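Local coordinates for protein probable arabinosyltransferase B (Mycobacterium tuberculosis H37Rv, PDB 7BVF) that transfers arabinose units at the mycobacterial cell membrane to build the arabinan of arabinogalactan and is a target of the antituberculosis drug ethambutol, at residues R540-I545 / L635-C639. Numbering follows the deposited sequence.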
loop_
_atom_site.group_PDB
_atom_site.type_symbol
_atom_site.label_atom_id
_atom_site.label_comp_id
_atom_site.label_asym_id
_atom_site.label_seq_id
_atom_site.Cartn_x
_atom_site.Cartn_y
_atom_site.Cartn_z
ATOM N N ARG A 540 -18.925 -4.529 2.514
ATOM C CA ARG A 540 -18.961 -3.447 1.540
ATOM C C ARG A 540 -20.377 -2.952 1.290
ATOM O O ARG A 540 -20.587 -1.747 1.105
ATOM C CB ARG A 540 -18.358 -3.904 0.213
ATOM C CG ARG A 540 -16.882 -4.178 0.235
ATOM C CD ARG A 540 -16.381 -4.355 -1.177
ATOM N NE ARG A 540 -15.065 -4.973 -1.226
ATOM C CZ ARG A 540 -14.354 -5.108 -2.335
ATOM N NH1 ARG A 540 -13.164 -5.681 -2.295
ATOM N NH2 ARG A 540 -14.829 -4.663 -3.486
ATOM N N PHE A 541 -21.342 -3.873 1.282
ATOM C CA PHE A 541 -22.701 -3.543 0.873
ATOM C C PHE A 541 -23.331 -2.517 1.801
ATOM O O PHE A 541 -23.992 -1.579 1.341
ATOM C CB PHE A 541 -23.545 -4.814 0.827
ATOM C CG PHE A 541 -24.940 -4.597 0.331
ATOM C CD1 PHE A 541 -25.205 -4.542 -1.025
ATOM C CD2 PHE A 541 -25.989 -4.452 1.219
ATOM C CE1 PHE A 541 -26.487 -4.344 -1.485
ATOM C CE2 PHE A 541 -27.271 -4.252 0.765
ATOM C CZ PHE A 541 -27.521 -4.199 -0.589
ATOM N N GLY A 542 -23.138 -2.678 3.111
ATOM C CA GLY A 542 -23.773 -1.777 4.059
ATOM C C GLY A 542 -23.411 -0.324 3.826
ATOM O O GLY A 542 -24.250 0.565 3.981
ATOM N N PHE A 543 -22.163 -0.063 3.442
ATOM C CA PHE A 543 -21.731 1.310 3.206
ATOM C C PHE A 543 -22.046 1.766 1.787
ATOM O O PHE A 543 -22.393 2.935 1.571
ATOM C CB PHE A 543 -20.237 1.444 3.487
ATOM C CG PHE A 543 -19.675 2.787 3.131
ATOM C CD1 PHE A 543 -19.992 3.905 3.881
ATOM C CD2 PHE A 543 -18.833 2.935 2.045
ATOM C CE1 PHE A 543 -19.481 5.141 3.554
ATOM C CE2 PHE A 543 -18.318 4.169 1.714
ATOM C CZ PHE A 543 -18.643 5.274 2.470
ATOM N N LEU A 544 -21.930 0.869 0.806
ATOM C CA LEU A 544 -22.154 1.277 -0.574
ATOM C C LEU A 544 -23.620 1.607 -0.824
ATOM O O LEU A 544 -23.932 2.589 -1.511
ATOM C CB LEU A 544 -21.674 0.188 -1.530
ATOM C CG LEU A 544 -20.163 -0.047 -1.594
ATOM C CD1 LEU A 544 -19.804 -0.885 -2.804
ATOM C CD2 LEU A 544 -19.410 1.268 -1.613
ATOM N N ILE A 545 -24.537 0.803 -0.276
ATOM C CA ILE A 545 -25.955 1.075 -0.458
ATOM C C ILE A 545 -26.374 2.353 0.250
ATOM O O ILE A 545 -27.388 2.951 -0.114
ATOM C CB ILE A 545 -26.802 -0.118 0.022
ATOM C CG1 ILE A 545 -28.173 -0.106 -0.650
ATOM C CG2 ILE A 545 -26.963 -0.093 1.525
ATOM C CD1 ILE A 545 -28.127 -0.379 -2.129
ATOM N N LEU A 635 -23.029 -1.074 -8.677
ATOM C CA LEU A 635 -22.676 -1.199 -7.267
ATOM C C LEU A 635 -22.621 -2.658 -6.840
ATOM O O LEU A 635 -21.726 -3.059 -6.090
ATOM C CB LEU A 635 -23.679 -0.415 -6.422
ATOM C CG LEU A 635 -23.670 -0.518 -4.901
ATOM C CD1 LEU A 635 -23.934 0.852 -4.325
ATOM C CD2 LEU A 635 -24.719 -1.498 -4.408
ATOM N N LEU A 636 -23.565 -3.473 -7.312
ATOM C CA LEU A 636 -23.536 -4.898 -6.988
ATOM C C LEU A 636 -22.305 -5.576 -7.574
ATOM O O LEU A 636 -21.655 -6.390 -6.905
ATOM C CB LEU A 636 -24.801 -5.580 -7.500
ATOM C CG LEU A 636 -26.000 -5.632 -6.564
ATOM C CD1 LEU A 636 -27.130 -6.383 -7.227
ATOM C CD2 LEU A 636 -25.610 -6.297 -5.271
ATOM N N ALA A 637 -21.978 -5.267 -8.830
ATOM C CA ALA A 637 -20.791 -5.846 -9.450
ATOM C C ALA A 637 -19.526 -5.460 -8.705
ATOM O O ALA A 637 -18.583 -6.253 -8.631
ATOM C CB ALA A 637 -20.691 -5.406 -10.908
ATOM N N LEU A 638 -19.477 -4.248 -8.159
ATOM C CA LEU A 638 -18.315 -3.839 -7.380
ATOM C C LEU A 638 -18.288 -4.501 -6.010
ATOM O O LEU A 638 -17.208 -4.773 -5.478
ATOM C CB LEU A 638 -18.300 -2.319 -7.233
ATOM C CG LEU A 638 -17.017 -1.647 -6.751
ATOM C CD1 LEU A 638 -16.906 -0.280 -7.382
ATOM C CD2 LEU A 638 -16.994 -1.525 -5.243
ATOM N N CYS A 639 -19.457 -4.764 -5.427
ATOM C CA CYS A 639 -19.523 -5.363 -4.099
ATOM C C CYS A 639 -19.171 -6.845 -4.121
ATOM O O CYS A 639 -18.546 -7.347 -3.183
ATOM C CB CYS A 639 -20.918 -5.157 -3.513
ATOM S SG CYS A 639 -21.153 -5.845 -1.873
#
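Segments 540-545 and 635-639 belong to two helices of the GT-C-type membrane domain, predicted to be transmembrane, and run roughly antiparallel, with 153° between their directions and axes 10.2 Å apart. Among the apolar contacts, Leu635 CD1 lies 3.7 Å from Leu544 CB, while Leu635 CD2 comes within 4.2 Å of Ile545 CD1. Leu544 in turn meets Leu638 (CD1 to CD2, 3.8 Å). Leu635 CD1 also touches the backbone, 3.3 Å from Leu544 O, a close van der Waals approach. Sulfur packing marks the other end: Cys639 SG approaches the edge of the Phe541 ring and sits 3.8 Å from Phe541 CB, where the CA atoms come nearest (Arg540 CA to Cys639 CA, 6.0 Å). Phe541 and Leu636 both continue onto Val710 and Met714 of helix 706-727. The polar part is confined to Arg540, whose extended side chain carries NH2 to 3.1 Å from Leu638 O, near the C-terminal end of helix 622-639. Van der Waals contact therefore accounts for most of this interface, alongside one buried guanidinium near a main-chain carbonyl.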